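Local coordinates for protein putative enoyl-CoA hydratase/isomerase (Bordetella parapertussis, PDB 3ISA) that probably acts on acyl-CoA thioesters as an enoyl-CoA hydratase or isomerase of the crotonase superfamily, its exact reaction unassigned, at residues 126-137 against 160-171. Residues are numbered along the deposited sequence; the frame is centred on the assembly and turned at random.
Sequences TPEAGFRMPGLK and LGSARAFDADEA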
loop_
_atom_site.group_PDB
_atom_site.type_symbol
_atom_site.label_atom_id
_atom_site.label_comp_id
_atom_site.label_asym_id
_atom_site.label_seq_id
_atom_site.Cartn_x
_atom_site.Cartn_y
_atom_site.Cartn_z
ATOM N N THR D 126 -34.048 16.788 -5.173
ATOM C CA THR D 126 -35.098 17.777 -4.924
ATOM C C THR D 126 -34.939 18.333 -3.497
ATOM O O THR D 126 -34.431 17.630 -2.624
ATOM C CB THR D 126 -36.516 17.172 -5.105
ATOM O OG1 THR D 126 -36.656 15.986 -4.305
ATOM C CG2 THR D 126 -36.809 16.872 -6.576
ATOM N N PRO D 127 -35.362 19.599 -3.250
ATOM C CA PRO D 127 -35.251 20.168 -1.890
ATOM C C PRO D 127 -35.973 19.369 -0.805
ATOM O O PRO D 127 -35.617 19.474 0.366
ATOM C CB PRO D 127 -35.911 21.547 -2.027
ATOM C CG PRO D 127 -35.813 21.882 -3.452
ATOM C CD PRO D 127 -35.923 20.579 -4.199
ATOM N N GLU D 128 -36.964 18.571 -1.197
ATOM C CA GLU D 128 -37.753 17.761 -0.271
ATOM C C GLU D 128 -37.219 16.320 -0.090
ATOM O O GLU D 128 -37.795 15.542 0.675
ATOM C CB GLU D 128 -39.218 17.717 -0.730
ATOM C CG GLU D 128 -39.860 19.091 -0.995
ATOM C CD GLU D 128 -39.623 19.621 -2.420
ATOM O OE1 GLU D 128 -38.977 18.925 -3.240
ATOM O OE2 GLU D 128 -40.084 20.748 -2.714
ATOM N N ALA D 129 -36.130 15.974 -0.778
ATOM C CA ALA D 129 -35.593 14.596 -0.733
ATOM C C ALA D 129 -34.960 14.244 0.616
ATOM O O ALA D 129 -34.469 15.120 1.336
ATOM C CB ALA D 129 -34.584 14.377 -1.868
ATOM N N GLY D 130 -34.969 12.958 0.944
ATOM C CA GLY D 130 -34.426 12.470 2.207
ATOM C C GLY D 130 -33.646 11.186 1.983
ATOM O O GLY D 130 -33.893 10.452 1.010
ATOM N N PHE D 131 -32.690 10.922 2.870
ATOM C CA PHE D 131 -31.775 9.804 2.707
ATOM C C PHE D 131 -31.553 9.156 4.060
ATOM O O PHE D 131 -31.412 9.852 5.067
ATOM C CB PHE D 131 -30.396 10.268 2.181
ATOM C CG PHE D 131 -30.441 11.109 0.925
ATOM C CD1 PHE D 131 -30.386 10.512 -0.343
ATOM C CD2 PHE D 131 -30.502 12.511 1.006
ATOM C CE1 PHE D 131 -30.403 11.301 -1.509
ATOM C CE2 PHE D 131 -30.534 13.298 -0.144
ATOM C CZ PHE D 131 -30.489 12.697 -1.410
ATOM N N ARG D 132 -31.483 7.832 4.082
ATOM C CA ARG D 132 -31.066 7.095 5.275
ATOM C C ARG D 132 -30.355 5.799 4.887
ATOM O O ARG D 132 -30.827 5.076 4.011
ATOM C CB ARG D 132 -32.293 6.779 6.142
ATOM C CG ARG D 132 -31.947 6.301 7.551
ATOM C CD ARG D 132 -33.181 5.887 8.378
ATOM N NE ARG D 132 -32.784 5.493 9.730
ATOM C CZ ARG D 132 -33.360 4.541 10.467
ATOM N NH1 ARG D 132 -34.380 3.827 10.004
ATOM N NH2 ARG D 132 -32.892 4.287 11.685
ATOM N N MET D 133 -29.221 5.501 5.526
ATOM C CA MET D 133 -28.548 4.207 5.353
ATOM C C MET D 133 -28.524 3.520 6.720
ATOM O O MET D 133 -27.601 3.756 7.510
ATOM C CB MET D 133 -27.111 4.381 4.813
ATOM C CG MET D 133 -26.970 4.816 3.311
ATOM S SD MET D 133 -25.362 5.549 2.883
ATOM C CE MET D 133 -25.597 7.187 3.568
ATOM N N PRO D 134 -29.563 2.715 7.029
ATOM C CA PRO D 134 -29.758 2.111 8.356
ATOM C C PRO D 134 -29.195 0.700 8.553
ATOM O O PRO D 134 -29.381 0.129 9.623
ATOM C CB PRO D 134 -31.284 2.064 8.478
ATOM C CG PRO D 134 -31.747 1.842 7.065
ATOM C CD PRO D 134 -30.676 2.376 6.123
ATOM N N GLY D 135 -28.502 0.159 7.547
ATOM C CA GLY D 135 -28.109 -1.256 7.527
ATOM C C GLY D 135 -27.209 -1.744 8.649
ATOM O O GLY D 135 -27.261 -2.931 9.024
ATOM N N LEU D 136 -26.390 -0.845 9.190
ATOM C CA LEU D 136 -25.570 -1.166 10.353
ATOM C C LEU D 136 -26.410 -1.602 11.569
ATOM O O LEU D 136 -25.927 -2.355 12.399
ATOM C CB LEU D 136 -24.626 -0.009 10.718
ATOM C CG LEU D 136 -23.504 0.284 9.694
ATOM C CD1 LEU D 136 -22.941 1.681 9.899
ATOM C CD2 LEU D 136 -22.379 -0.741 9.801
ATOM N N LYS D 137 -27.669 -1.160 11.640
ATOM C CA LYS D 137 -28.613 -1.637 12.664
ATOM C C LYS D 137 -28.848 -3.138 12.595
ATOM O O LYS D 137 -29.239 -3.748 13.581
ATOM C CB LYS D 137 -29.960 -0.938 12.544
ATOM C CG LYS D 137 -29.968 0.506 12.997
ATOM C CD LYS D 137 -29.962 0.597 14.517
ATOM C CE LYS D 137 -30.149 2.022 15.010
ATOM N NZ LYS D 137 -30.161 2.041 16.505
ATOM N N LEU D 160 -23.690 7.324 9.803
ATOM C CA LEU D 160 -23.791 5.867 9.775
ATOM C C LEU D 160 -23.843 5.262 11.177
ATOM O O LEU D 160 -24.607 4.325 11.415
ATOM C CB LEU D 160 -22.651 5.254 8.957
ATOM C CG LEU D 160 -22.530 5.787 7.517
ATOM C CD1 LEU D 160 -21.310 5.167 6.845
ATOM C CD2 LEU D 160 -23.815 5.570 6.700
ATOM N N GLY D 161 -23.050 5.822 12.089
ATOM C CA GLY D 161 -22.946 5.352 13.488
ATOM C C GLY D 161 -24.243 5.288 14.277
ATOM O O GLY D 161 -24.391 4.439 15.165
ATOM N N SER D 162 -25.167 6.190 13.956
ATOM C CA SER D 162 -26.488 6.246 14.570
ATOM C C SER D 162 -27.563 5.832 13.575
ATOM O O SER D 162 -28.769 5.967 13.859
ATOM C CB SER D 162 -26.773 7.659 15.075
ATOM O OG SER D 162 -25.935 7.979 16.174
ATOM N N ALA D 163 -27.108 5.367 12.403
ATOM C CA ALA D 163 -27.951 4.925 11.284
ATOM C C ALA D 163 -29.132 5.848 11.060
ATOM O O ALA D 163 -30.265 5.390 10.986
ATOM C CB ALA D 163 -28.421 3.489 11.512
ATOM N N ARG D 164 -28.854 7.148 10.977
ATOM C CA ARG D 164 -29.884 8.181 11.001
ATOM C C ARG D 164 -30.201 8.786 9.630
ATOM O O ARG D 164 -29.369 8.767 8.723
ATOM C CB ARG D 164 -29.498 9.303 11.985
ATOM C CG ARG D 164 -28.213 10.064 11.648
ATOM C CD ARG D 164 -28.137 11.340 12.464
ATOM N NE ARG D 164 -26.920 12.118 12.225
ATOM C CZ ARG D 164 -26.796 13.091 11.321
ATOM N NH1 ARG D 164 -27.804 13.416 10.514
ATOM N NH2 ARG D 164 -25.644 13.737 11.215
ATOM N N ALA D 165 -31.403 9.340 9.500
ATOM C CA ALA D 165 -31.785 10.048 8.293
ATOM C C ALA D 165 -31.093 11.413 8.170
ATOM O O ALA D 165 -30.690 12.004 9.175
ATOM C CB ALA D 165 -33.293 10.200 8.225
ATOM N N PHE D 166 -30.935 11.885 6.929
ATOM C CA PHE D 166 -30.545 13.268 6.628
ATOM C C PHE D 166 -31.276 13.814 5.403
ATOM O O PHE D 166 -31.582 13.073 4.460
ATOM C CB PHE D 166 -29.021 13.446 6.505
ATOM C CG PHE D 166 -28.369 12.616 5.415
ATOM C CD1 PHE D 166 -27.974 13.209 4.209
ATOM C CD2 PHE D 166 -28.101 11.263 5.613
ATOM C CE1 PHE D 166 -27.355 12.456 3.203
ATOM C CE2 PHE D 166 -27.485 10.499 4.612
ATOM C CZ PHE D 166 -27.106 11.105 3.410
ATOM N N ASP D 167 -31.566 15.113 5.436
ATOM C CA ASP D 167 -32.351 15.764 4.393
ATOM C C ASP D 167 -31.489 16.439 3.335
ATOM O O ASP D 167 -30.256 16.457 3.441
ATOM C CB ASP D 167 -33.373 16.751 5.007
ATOM C CG ASP D 167 -32.741 18.079 5.487
ATOM O OD1 ASP D 167 -31.508 18.181 5.668
ATOM O OD2 ASP D 167 -33.510 19.043 5.698
ATOM N N ALA D 168 -32.154 17.003 2.328
ATOM C CA ALA D 168 -31.502 17.699 1.220
ATOM C C ALA D 168 -30.534 18.815 1.646
ATOM O O ALA D 168 -29.432 18.911 1.093
ATOM C CB ALA D 168 -32.545 18.233 0.263
ATOM N N ASP D 169 -30.937 19.633 2.631
ATOM C CA ASP D 169 -30.084 20.715 3.147
ATOM C C ASP D 169 -28.802 20.185 3.753
ATOM O O ASP D 169 -27.722 20.667 3.415
ATOM C CB ASP D 169 -30.820 21.572 4.185
ATOM C CG ASP D 169 -31.873 22.466 3.566
ATOM O OD1 ASP D 169 -31.716 22.866 2.389
ATOM O OD2 ASP D 169 -32.862 22.774 4.268
ATOM N N GLU D 170 -28.928 19.179 4.621
ATOM C CA GLU D 170 -27.764 18.512 5.207
ATOM C C GLU D 170 -26.910 17.844 4.143
ATOM O O GLU D 170 -25.687 18.006 4.154
ATOM C CB GLU D 170 -28.134 17.495 6.295
ATOM C CG GLU D 170 -26.870 16.927 6.965
ATOM C CD GLU D 170 -27.103 16.005 8.157
ATOM O OE1 GLU D 170 -28.259 15.845 8.613
ATOM O OE2 GLU D 170 -26.093 15.436 8.641
ATOM N N ALA D 171 -27.552 17.118 3.218
ATOM C CA ALA D 171 -26.836 16.488 2.091
ATOM C C ALA D 171 -25.993 17.497 1.296
ATOM O O ALA D 171 -24.839 17.215 0.952
ATOM C CB ALA D 171 -27.819 15.758 1.182
HETATM O O HOH W 1 -27.893 6.780 7.691
HETATM O O HOH W 2 -26.252 2.481 9.265
HETATM O O HOH W 3 -30.195 5.233 16.105
#
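Phe-131 and Phe-166 form an antiparallel hydrogen-bonded pair, Phe-166 N donating to Phe-131 O (2.8 Å) and Phe-131 N to Phe-166 O (2.9 Å). Their side chains leave the same face of the sheet, yet the rings, with planes 25° apart, are slid so far that they barely overlap. Across the strands it is the CB methylene of Phe-131, rather than its ring, that lies over one face of Phe-166, offset toward the rim, in a CH-pi contact 3.6 Å from Phe-166 CZ, while Met-133 CE meets the ring edge. Phe-131 CE2 reaches Ala-171 CB, and Phe-176 meets the Phe-131 ring edge-to-face and also touches the Phe-166 ring.

Arg-132 runs along the other face. Its CB touches the Ala-165 methyl, CG packs on the peptide joining Arg-164 to Ala-165, and CD passes toward Ala-163 O. With CG anti to the backbone N (chi1 -167°) and the chain extended, NE donates a bent hydrogen bond to Ala-163 O (2.8 Å, 134° at the hydrogen), the oxygen lying out of the guanidinium plane; NH2 adds a weak hydrogen bond to the same oxygen. Pro-134 CB sits over the centre of one guanidinium face.

This ladder is one side of the small three-stranded sheet, with strand 108-110 on the other flank of 130-132, that accompanies the main sheet of this crotonase-like fold. Strand 165-167 follows helix 153-161 through a Schellman motif whose C-prime residue, Ala-163, packs its methyl 3.7 Å from Lys-137 CG. Water 1 links Met-133 N to Arg-164 O. At the opposite end Asp-167 N-caps helix 168-173, OD1 accepting from Glu-170 N at 3.0 Å, and the Ala-168 methyl rests against Pro-127 O.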